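Local coordinates for protein alkyl hydroperoxide reductase E (Mycobacterium tuberculosis, PDB 5C04) that probably reduces hydrogen peroxide and organic hydroperoxides to water and alcohols as a mycoredoxin-dependent thiol peroxidase, protecting the cell against oxidative stress, at residues A[3-9]-A[126-131]; A[33-39]-A[66-72]; A[49-53]-A[139-145]. The protein carries 1 engineered substitution. One frame throughout, in Å; residues are numbered along the deposited sequence.

Contact 1. Residues A[3-9]-A[126-131]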
loop_
_atom_site.group_PDB
_atom_site.type_symbol
_atom_site.label_atom_id
_atom_site.label_comp_id
_atom_site.label_asym_id
_atom_site.label_seq_id
_atom_site.Cartn_x
_atom_site.Cartn_y
_atom_site.Cartn_z
ATOM N N LEU A 3 -2.247 2.871 -23.607
ATOM C CA LEU A 3 -3.122 3.632 -24.498
ATOM C C LEU A 3 -2.297 4.614 -25.309
ATOM O O LEU A 3 -1.321 5.167 -24.818
ATOM C CB LEU A 3 -4.178 4.391 -23.704
ATOM C CG LEU A 3 -5.242 3.566 -22.964
ATOM C CD1 LEU A 3 -6.176 4.513 -22.236
ATOM C CD2 LEU A 3 -6.048 2.649 -23.884
ATOM N N ASN A 4 -2.695 4.828 -26.562
ATOM C CA ASN A 4 -1.921 5.643 -27.479
ATOM C C ASN A 4 -2.492 7.033 -27.645
ATOM O O ASN A 4 -3.651 7.298 -27.318
ATOM C CB ASN A 4 -1.816 4.943 -28.840
ATOM C CG ASN A 4 -0.839 3.782 -28.813
ATOM O OD1 ASN A 4 0.360 3.972 -28.582
ATOM N ND2 ASN A 4 -1.340 2.583 -29.026
ATOM N N VAL A 5 -1.653 7.913 -28.176
ATOM C CA VAL A 5 -2.069 9.248 -28.570
ATOM C C VAL A 5 -3.262 9.133 -29.522
ATOM O O VAL A 5 -3.249 8.323 -30.457
ATOM C CB VAL A 5 -0.904 10.009 -29.248
ATOM C CG1 VAL A 5 -1.358 11.373 -29.749
ATOM C CG2 VAL A 5 0.269 10.159 -28.290
ATOM N N GLY A 6 -4.298 9.921 -29.256
ATOM C CA GLY A 6 -5.527 9.854 -30.015
ATOM C C GLY A 6 -6.672 9.238 -29.258
ATOM O O GLY A 6 -7.832 9.573 -29.492
ATOM N N ALA A 7 -6.358 8.334 -28.334
ATOM C CA ALA A 7 -7.388 7.656 -27.577
ATOM C C ALA A 7 -8.041 8.607 -26.586
ATOM O O ALA A 7 -7.428 9.575 -26.126
ATOM C CB ALA A 7 -6.801 6.455 -26.839
ATOM N N THR A 8 -9.280 8.303 -26.232
ATOM C CA THR A 8 -9.964 9.018 -25.175
ATOM C C THR A 8 -9.437 8.470 -23.854
ATOM O O THR A 8 -9.412 7.255 -23.643
ATOM C CB THR A 8 -11.483 8.837 -25.267
ATOM O OG1 THR A 8 -11.945 9.382 -26.514
ATOM C CG2 THR A 8 -12.199 9.543 -24.115
ATOM N N ALA A 9 -9.000 9.373 -22.985
ATOM C CA ALA A 9 -8.505 8.989 -21.648
ATOM C C ALA A 9 -9.628 8.374 -20.804
ATOM O O ALA A 9 -10.653 9.024 -20.607
ATOM C CB ALA A 9 -7.973 10.215 -20.944
ATOM N N GLY A 126 -10.258 15.780 -23.286
ATOM C CA GLY A 126 -10.170 14.406 -22.783
ATOM C C GLY A 126 -9.420 13.417 -23.666
ATOM O O GLY A 126 -9.534 12.199 -23.481
ATOM N N ILE A 127 -8.651 13.930 -24.621
ATOM C CA ILE A 127 -7.925 13.088 -25.555
ATOM C C ILE A 127 -6.463 13.026 -25.112
ATOM O O ILE A 127 -5.873 14.048 -24.735
ATOM C CB ILE A 127 -8.039 13.649 -27.001
ATOM C CG1 ILE A 127 -9.504 13.740 -27.433
ATOM C CG2 ILE A 127 -7.226 12.806 -27.972
ATOM C CD1 ILE A 127 -10.205 12.412 -27.612
ATOM N N ILE A 128 -5.886 11.825 -25.166
ATOM C CA ILE A 128 -4.460 11.608 -24.860
ATOM C C ILE A 128 -3.623 12.222 -25.986
ATOM O O ILE A 128 -3.814 11.893 -27.165
ATOM C CB ILE A 128 -4.127 10.100 -24.688
ATOM C CG1 ILE A 128 -4.841 9.554 -23.452
ATOM C CG2 ILE A 128 -2.629 9.865 -24.584
ATOM C CD1 ILE A 128 -4.837 8.044 -23.343
ATOM N N ARG A 129 -2.756 13.155 -25.616
ATOM C CA ARG A 129 -1.893 13.861 -26.572
ATOM C C ARG A 129 -0.415 13.527 -26.411
ATOM O O ARG A 129 0.409 13.887 -27.266
ATOM C CB ARG A 129 -2.113 15.369 -26.431
ATOM C CG ARG A 129 -3.536 15.815 -26.757
ATOM C CD ARG A 129 -3.918 15.550 -28.210
ATOM N NE ARG A 129 -5.317 15.895 -28.489
ATOM C CZ ARG A 129 -5.944 15.633 -29.636
ATOM N NH1 ARG A 129 -5.300 15.027 -30.633
ATOM N NH2 ARG A 129 -7.222 15.983 -29.796
ATOM N N PHE A 130 -0.074 12.870 -25.293
ATOM C CA PHE A 130 1.264 12.395 -25.031
ATOM C C PHE A 130 1.089 11.096 -24.245
ATOM O O PHE A 130 0.189 11.010 -23.395
ATOM C CB PHE A 130 2.047 13.421 -24.198
ATOM C CG PHE A 130 3.375 12.926 -23.724
ATOM C CD1 PHE A 130 4.496 12.943 -24.538
ATOM C CD2 PHE A 130 3.518 12.408 -22.439
ATOM C CE1 PHE A 130 5.729 12.484 -24.084
ATOM C CE2 PHE A 130 4.724 11.934 -22.002
ATOM C CZ PHE A 130 5.830 11.936 -22.804
ATOM N N ALA A 131 1.941 10.115 -24.537
ATOM C CA ALA A 131 1.862 8.805 -23.874
ATOM C C ALA A 131 3.205 8.118 -23.859
ATOM O O ALA A 131 3.848 7.966 -24.900
ATOM C CB ALA A 131 0.819 7.920 -24.546
HETATM O O HOH W 1 -11.132 11.742 -21.044
#
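Ile128 pushes its side chain into a bend of the N-terminal loop 3-9, where a type II beta turn from Asn4 to Ala7 brings the loop against the start of strand 128-134 of the thioredoxin fold. Its CD1 packs 3.7 Å from Leu3 CB, the Leu3 chain running nearly perpendicular to it; CG1 lies anti to the carbonyl carbon (chi1 -66°), which turns CD1 toward Leu3. The longer arm, Ile128 CG1 to CD1, spans from Ala9 CB, 4.1 Å from CG1, to Leu3, while CG2 fills the side toward Asn4 O and Val5 CA. The methyl of Ala131 lies 3.5 Å from Leu3 O, a buried carbonyl oxygen without a polar partner.

Backbone bonds hold the loop at this spacing. Gly6 N donates to Ile128 O at 2.9 Å, Ile128 N returns a nearly straight bond to Ala7 O (173° at the hydrogen), and Ala9 N reaches Gly126 O. Thr8 and Ile127 form a single beta bridge between the last two of these bonds. The turn itself is closed by Ala7 N bonding to Asn4 O, and Gly6 takes backbone angles that favour glycine. Gly126 is under the same constraint on the other side.

Farther out, Arg129 and Phe130 together sit opposite the single residue Val121, a classic bulge. Arg129 turns its guanidinium back over Ile127, whose CG2 sits 3.5 Å above the centre of that plane, and Asp123 pairs with the charge. At the far end a water donates to Ala9 O at 2.8 Å and to Gly126 O at 2.9 Å.

Contact 2. Residues A[33-39]-A[66-72]. Engineered in segment 33-39: His38 (natural residue Phe).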
loop_
_atom_site.group_PDB
_atom_site.type_symbol
_atom_site.label_atom_id
_atom_site.label_comp_id
_atom_site.label_asym_id
_atom_site.label_seq_id
_atom_site.Cartn_x
_atom_site.Cartn_y
_atom_site.Cartn_z
ATOM N N VAL A 33 -4.121 17.888 -18.358
ATOM C CA VAL A 33 -3.783 17.080 -17.182
ATOM C C VAL A 33 -2.613 16.168 -17.478
ATOM O O VAL A 33 -2.667 15.341 -18.396
ATOM C CB VAL A 33 -4.980 16.251 -16.692
ATOM C CG1 VAL A 33 -4.626 15.522 -15.391
ATOM C CG2 VAL A 33 -6.225 17.099 -16.467
ATOM N N LEU A 34 -1.588 16.276 -16.630
ATOM C CA LEU A 34 -0.440 15.383 -16.638
ATOM C C LEU A 34 -0.734 14.280 -15.622
ATOM O O LEU A 34 -0.920 14.571 -14.428
ATOM C CB LEU A 34 0.828 16.116 -16.211
ATOM C CG LEU A 34 2.112 15.294 -16.175
ATOM C CD1 LEU A 34 2.573 14.850 -17.549
ATOM C CD2 LEU A 34 3.207 16.066 -15.458
ATOM N N LEU A 35 -0.783 13.059 -16.122
ATOM C CA LEU A 35 -0.956 11.851 -15.266
ATOM C C LEU A 35 0.379 11.159 -15.120
ATOM O O LEU A 35 0.946 10.676 -16.118
ATOM C CB LEU A 35 -1.933 10.869 -15.906
ATOM C CG LEU A 35 -3.334 11.413 -16.200
ATOM C CD1 LEU A 35 -4.188 10.341 -16.838
ATOM C CD2 LEU A 35 -3.994 11.962 -14.950
ATOM N N VAL A 36 0.897 11.131 -13.882
ATOM C CA VAL A 36 2.187 10.499 -13.586
ATOM C C VAL A 36 1.930 9.216 -12.766
ATOM O O VAL A 36 1.836 9.237 -11.526
ATOM C CB VAL A 36 3.154 11.454 -12.848
ATOM C CG1 VAL A 36 4.508 10.774 -12.637
ATOM C CG2 VAL A 36 3.303 12.788 -13.631
ATOM N N PHE A 37 1.804 8.113 -13.478
ATOM C CA PHE A 37 1.735 6.784 -12.810
ATOM C C PHE A 37 3.115 6.438 -12.300
ATOM O O PHE A 37 4.114 6.690 -12.976
ATOM C CB PHE A 37 1.249 5.708 -13.779
ATOM C CG PHE A 37 -0.204 5.835 -14.152
ATOM C CD1 PHE A 37 -0.607 6.622 -15.230
ATOM C CD2 PHE A 37 -1.176 5.136 -13.454
ATOM C CE1 PHE A 37 -1.949 6.718 -15.592
ATOM C CE2 PHE A 37 -2.518 5.219 -13.815
ATOM C CZ PHE A 37 -2.897 6.018 -14.868
ATOM N N HIS A 38 3.194 5.818 -11.119
ATOM C CA HIS A 38 4.497 5.392 -10.621
ATOM C C HIS A 38 4.348 4.203 -9.682
ATOM O O HIS A 38 3.273 4.013 -9.102
ATOM C CB HIS A 38 5.262 6.536 -9.971
ATOM C CG HIS A 38 4.659 7.000 -8.707
ATOM N ND1 HIS A 38 5.106 6.541 -7.484
ATOM C CD2 HIS A 38 3.588 7.791 -8.451
ATOM C CE1 HIS A 38 4.366 7.071 -6.534
ATOM N NE2 HIS A 38 3.448 7.831 -7.082
ATOM N N PRO A 39 5.413 3.397 -9.557
ATOM C CA PRO A 39 5.370 2.209 -8.716
ATOM C C PRO A 39 4.963 2.350 -7.238
ATOM O O PRO A 39 3.925 1.807 -6.840
ATOM C CB PRO A 39 6.796 1.662 -8.847
ATOM C CG PRO A 39 7.182 1.997 -10.229
ATOM C CD PRO A 39 6.520 3.332 -10.522
ATOM N N ALA A 66 -2.724 20.801 -14.846
ATOM C CA ALA A 66 -2.772 20.158 -13.538
ATOM C C ALA A 66 -1.924 18.904 -13.613
ATOM O O ALA A 66 -1.740 18.343 -14.694
ATOM C CB ALA A 66 -4.193 19.804 -13.161
ATOM N N ALA A 67 -1.376 18.489 -12.472
ATOM C CA ALA A 67 -0.589 17.266 -12.404
ATOM C C ALA A 67 -1.122 16.358 -11.299
ATOM O O ALA A 67 -1.362 16.817 -10.188
ATOM C CB ALA A 67 0.866 17.572 -12.158
ATOM N N LEU A 68 -1.273 15.087 -11.644
ATOM C CA LEU A 68 -1.765 14.070 -10.699
ATOM C C LEU A 68 -0.822 12.894 -10.699
ATOM O O LEU A 68 -0.574 12.296 -11.741
ATOM C CB LEU A 68 -3.153 13.579 -11.120
ATOM C CG LEU A 68 -4.202 14.667 -11.387
ATOM C CD1 LEU A 68 -5.449 14.110 -12.050
ATOM C CD2 LEU A 68 -4.563 15.357 -10.096
ATOM N N ALA A 69 -0.332 12.530 -9.522
ATOM C CA ALA A 69 0.503 11.345 -9.387
ATOM C C ALA A 69 -0.442 10.197 -9.026
ATOM O O ALA A 69 -1.393 10.434 -8.278
ATOM C CB ALA A 69 1.571 11.563 -8.342
ATOM N N ILE A 70 -0.272 9.036 -9.631
ATOM C CA ILE A 70 -1.144 7.874 -9.335
ATOM C C ILE A 70 -0.316 6.639 -9.034
ATOM O O ILE A 70 0.569 6.272 -9.804
ATOM C CB ILE A 70 -2.047 7.563 -10.551
ATOM C CG1 ILE A 70 -2.842 8.822 -10.956
ATOM C CG2 ILE A 70 -2.958 6.359 -10.294
ATOM C CD1 ILE A 70 -3.664 8.706 -12.239
ATOM N N SER A 71 -0.638 5.968 -7.925
ATOM C CA SER A 71 0.088 4.779 -7.513
ATOM C C SER A 71 -0.870 3.884 -6.749
ATOM O O SER A 71 -1.926 4.352 -6.331
ATOM C CB SER A 71 1.260 5.191 -6.638
ATOM O OG SER A 71 2.184 4.127 -6.505
ATOM N N VAL A 72 -0.466 2.624 -6.528
ATOM C CA VAL A 72 -1.337 1.670 -5.832
ATOM C C VAL A 72 -1.431 1.857 -4.315
ATOM O O VAL A 72 -2.210 1.132 -3.679
ATOM C CB VAL A 72 -0.972 0.204 -6.184
ATOM C CG1 VAL A 72 -1.163 -0.079 -7.670
ATOM C CG2 VAL A 72 0.409 -0.169 -5.680
HETATM O O HOH W 2 1.788 1.750 -8.417
#
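Strands 33-37 and 66-71 run parallel, their axes 4.6 Å apart at closest approach and inclined by 24°. Backbone bonds alternate between them: Leu34 N and Val36 N donate to Ala66 O and Leu68 O, Leu68 N and Ile70 N donate back to Leu34 O and Val36 O, and His38 N extends the series to Ile70 O at 3.0 Å.

Val33, Leu35, Phe37, Leu68 and Ile70 share one face of the sheet. Ile70 lies alongside Phe37, with CG2 3.7 Å from Phe37 CE2 and CD1 over the ring face, a CH-pi contact offset toward the rim. Leu68 CD1 rests against both Val33 CG1 (3.7 Å) and Leu35 CD2 (3.9 Å). On the other face the short side chains of Ala67 and Ala69 stand beside Leu34 and Val36, with Leu34 CB and Ala67 CB 4.3 Å apart.

Next along the chain, the engineered His38 has CG between its backbone N and carbonyl carbon (chi1 68°). This carries the imidazole over Ser71, whose CB meets one ring face 3.8 Å from the centroid. In one of the two Ser71 conformers, OG donates to His38 O at 2.8 Å from above the carbonyl plane.

The pair forms the two strands of a beta-alpha-beta unit whose helix 44-55 covers Val36 with Leu53 and places Cys46, by similarity the active-site cysteine, against His38. Helix 100-104 packs on Phe37, while strand 114-122 pairs with the other edge of strand 32-37.

Contact 3. Residues A[49-53]-A[139-145]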
loop_
_atom_site.group_PDB
_atom_site.type_symbol
_atom_site.label_atom_id
_atom_site.label_comp_id
_atom_site.label_asym_id
_atom_site.label_seq_id
_atom_site.Cartn_x
_atom_site.Cartn_y
_atom_site.Cartn_z
ATOM N N GLU A 49 11.777 11.081 -8.959
ATOM C CA GLU A 49 10.876 11.628 -9.981
ATOM C C GLU A 49 9.906 12.625 -9.384
ATOM O O GLU A 49 9.721 13.712 -9.944
ATOM C CB GLU A 49 10.113 10.525 -10.713
ATOM C CG GLU A 49 10.993 9.529 -11.454
ATOM C CD GLU A 49 10.198 8.753 -12.483
ATOM O OE1 GLU A 49 9.313 7.986 -12.047
ATOM O OE2 GLU A 49 10.405 8.947 -13.726
ATOM N N LEU A 50 9.275 12.301 -8.273
ATOM C CA LEU A 50 8.327 13.249 -7.675
ATOM C C LEU A 50 9.030 14.435 -7.019
ATOM O O LEU A 50 8.468 15.513 -6.985
ATOM C CB LEU A 50 7.332 12.551 -6.748
ATOM C CG LEU A 50 6.303 11.650 -7.448
ATOM C CD1 LEU A 50 5.177 11.333 -6.456
ATOM C CD2 LEU A 50 5.776 12.178 -8.753
ATOM N N ASP A 51 10.243 14.257 -6.504
ATOM C CA ASP A 51 11.012 15.400 -5.990
ATOM C C ASP A 51 11.319 16.360 -7.110
ATOM O O ASP A 51 11.232 17.587 -6.896
ATOM C CB ASP A 51 12.298 14.944 -5.275
ATOM C CG ASP A 51 12.041 14.326 -3.906
ATOM O OD1 ASP A 51 10.874 14.254 -3.415
ATOM O OD2 ASP A 51 13.042 13.936 -3.246
ATOM N N GLN A 52 11.680 15.866 -8.290
ATOM C CA GLN A 52 11.941 16.749 -9.449
ATOM C C GLN A 52 10.640 17.481 -9.808
ATOM O O GLN A 52 10.649 18.690 -10.075
ATOM C CB GLN A 52 12.537 15.946 -10.629
ATOM C CG GLN A 52 12.457 16.560 -12.038
ATOM C CD GLN A 52 13.626 17.437 -12.450
ATOM O OE1 GLN A 52 14.674 17.459 -11.818
ATOM N NE2 GLN A 52 13.419 18.207 -13.502
ATOM N N LEU A 53 9.524 16.762 -9.835
ATOM C CA LEU A 53 8.222 17.385 -10.149
ATOM C C LEU A 53 7.917 18.494 -9.130
ATOM O O LEU A 53 7.554 19.635 -9.507
ATOM C CB LEU A 53 7.128 16.312 -10.121
ATOM C CG LEU A 53 5.802 16.627 -10.817
ATOM C CD1 LEU A 53 4.947 15.370 -10.921
ATOM C CD2 LEU A 53 5.047 17.710 -10.089
ATOM N N VAL A 139 14.128 5.726 -15.462
ATOM C CA VAL A 139 13.813 7.093 -15.045
ATOM C C VAL A 139 13.338 7.882 -16.242
ATOM O O VAL A 139 14.009 7.888 -17.278
ATOM C CB VAL A 139 15.049 7.825 -14.458
ATOM C CG1 VAL A 139 14.673 9.218 -13.948
ATOM C CG2 VAL A 139 15.642 6.985 -13.367
ATOM N N ARG A 140 12.219 8.601 -16.111
ATOM C CA ARG A 140 11.663 9.362 -17.220
ATOM C C ARG A 140 12.380 10.695 -17.405
ATOM O O ARG A 140 12.989 11.222 -16.464
ATOM C CB ARG A 140 10.163 9.566 -17.016
ATOM C CG ARG A 140 9.395 8.272 -17.118
ATOM C CD ARG A 140 7.962 8.448 -16.663
ATOM N NE ARG A 140 7.876 8.369 -15.220
ATOM C CZ ARG A 140 6.743 8.118 -14.567
ATOM N NH1 ARG A 140 5.587 8.063 -15.224
ATOM N NH2 ARG A 140 6.782 7.955 -13.259
ATOM N N ASP A 141 12.302 11.218 -18.631
ATOM C CA ASP A 141 12.828 12.522 -18.995
ATOM C C ASP A 141 11.683 13.535 -18.953
ATOM O O ASP A 141 10.831 13.574 -19.839
ATOM C CB ASP A 141 13.424 12.425 -20.404
ATOM C CG ASP A 141 14.051 13.714 -20.874
ATOM O OD1 ASP A 141 13.965 14.735 -20.169
ATOM O OD2 ASP A 141 14.633 13.674 -21.983
ATOM N N GLN A 142 11.647 14.323 -17.880
ATOM C CA GLN A 142 10.553 15.247 -17.650
ATOM C C GLN A 142 10.497 16.443 -18.638
ATOM O O GLN A 142 9.485 17.097 -18.759
ATOM C CB GLN A 142 10.518 15.693 -16.185
ATOM C CG GLN A 142 10.389 14.508 -15.229
ATOM C CD GLN A 142 10.093 14.880 -13.782
ATOM O OE1 GLN A 142 9.781 16.023 -13.474
ATOM N NE2 GLN A 142 10.199 13.906 -12.888
ATOM N N ARG A 143 11.562 16.629 -19.408
ATOM C CA ARG A 143 11.500 17.597 -20.512
ATOM C C ARG A 143 10.375 17.300 -21.513
ATOM O O ARG A 143 9.770 18.191 -22.091
ATOM C CB ARG A 143 12.825 17.638 -21.285
ATOM C CG ARG A 143 14.076 17.908 -20.479
ATOM C CD ARG A 143 15.272 17.921 -21.435
ATOM N NE ARG A 143 15.345 16.664 -22.193
ATOM C CZ ARG A 143 15.872 16.505 -23.407
ATOM N NH1 ARG A 143 16.433 17.525 -24.062
ATOM N NH2 ARG A 143 15.848 15.297 -23.969
ATOM N N LEU A 144 10.089 16.017 -21.708
ATOM C CA LEU A 144 9.045 15.601 -22.616
ATOM C C LEU A 144 7.672 16.032 -22.079
ATOM O O LEU A 144 6.747 16.367 -22.819
ATOM C CB LEU A 144 9.119 14.092 -22.844
ATOM C CG LEU A 144 10.492 13.494 -23.234
ATOM C CD1 LEU A 144 10.402 11.972 -23.315
ATOM C CD2 LEU A 144 11.034 14.059 -24.525
ATOM N N TRP A 145 7.534 15.999 -20.753
ATOM C CA TRP A 145 6.289 16.369 -20.131
ATOM C C TRP A 145 5.991 17.844 -20.264
ATOM O O TRP A 145 4.915 18.220 -20.652
ATOM C CB TRP A 145 6.332 16.049 -18.620
ATOM C CG TRP A 145 6.715 14.635 -18.235
ATOM C CD1 TRP A 145 6.945 13.545 -19.059
ATOM C CD2 TRP A 145 6.858 14.148 -16.893
ATOM N NE1 TRP A 145 7.274 12.444 -18.297
ATOM C CE2 TRP A 145 7.195 12.781 -16.968
ATOM C CE3 TRP A 145 6.736 14.752 -15.636
ATOM C CZ2 TRP A 145 7.389 11.996 -15.825
ATOM C CZ3 TRP A 145 6.925 13.977 -14.519
ATOM C CH2 TRP A 145 7.275 12.631 -14.622
HETATM O O HOH W 3 11.729 11.406 -13.962
HETATM O O HOH W 4 10.471 18.621 -13.843
#
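This is a polar, largely buried contact between helix 44-55 and the segment leading into the C-terminal helix 143-150 of the thioredoxin fold, joined by a side-on salt bridge from Arg140 to Glu49. Arg140 NH2 donates to Glu49 OE1 at 2.8 Å and Arg140 NE to Glu49 OE2 at 3.0 Å. Both acceptors lie close to the guanidinium plane, but the carboxylate is turned 36° against it. The Arg140 chain bends at chi3 (-82°), bringing its NE edge round to the acid. Glu49 OE2 also accepts from Arg140 N, which approaches from the opposite face to NE, so backbone and side chain of one residue hold the same oxygen.

Long charged side chains suit this gap between backbones. Arg117 also pairs with Glu49 OE1, while Phe37 O and Thr119 OG1 take further Arg140 hydrogens. Cys46, the active-site residue by similarity, lies on the same helix, its side chain about 5 Å from that of Glu49.

Gln142 complements the helix with its two-ended amide. Its NE2 donates to Glu49 O at 3.0 Å, an oxygen that also receives Leu53 N of the helix from the opposite face. In one of its two conformers, Gln52 runs antiparallel to Gln142, its CG against Gln142 OE1 and the two amides nearly perpendicular. Gln142 CG rests 3.5 Å above one face of the Trp145 ring, offset toward its rim, and that broad ring reaches Leu53 CD1 with its CZ3.

Asp141 caps Arg143 N through OD1 and pairs with the Arg143 side chain. Two waters complete the interface: one joins Glu49 OE2, Arg140 O and Gln142 NE2, and the other donates to Gln142 OE1 at 2.7 Å and, in that same Gln52 conformer, accepts from Gln52 NE2.

Contact 2 occupies the middle of the chain's thioredoxin fold, about 1 Å from its centre, and the others lie outward from it: the centre of contact 1 is about 15 Å away and that of contact 3 about 11 Å, with 19 Å between contacts 1 and 3. Contacts 1 and 2 reach the same sheet, linked through strand 114-122, which pairs with both 128-134 and 32-37. In sequence, both segments of contact 2 fall between those of contact 1, whereas contact 3 alternates with each. Phe130 packs on Leu144 and Trp145, and Val36 on Arg140, so contact 3, which includes part of helix 44-55 with its probable active-site cysteine, touches both of the others, while contacts 1 and 2 stay about 6 Å apart at their nearest atoms.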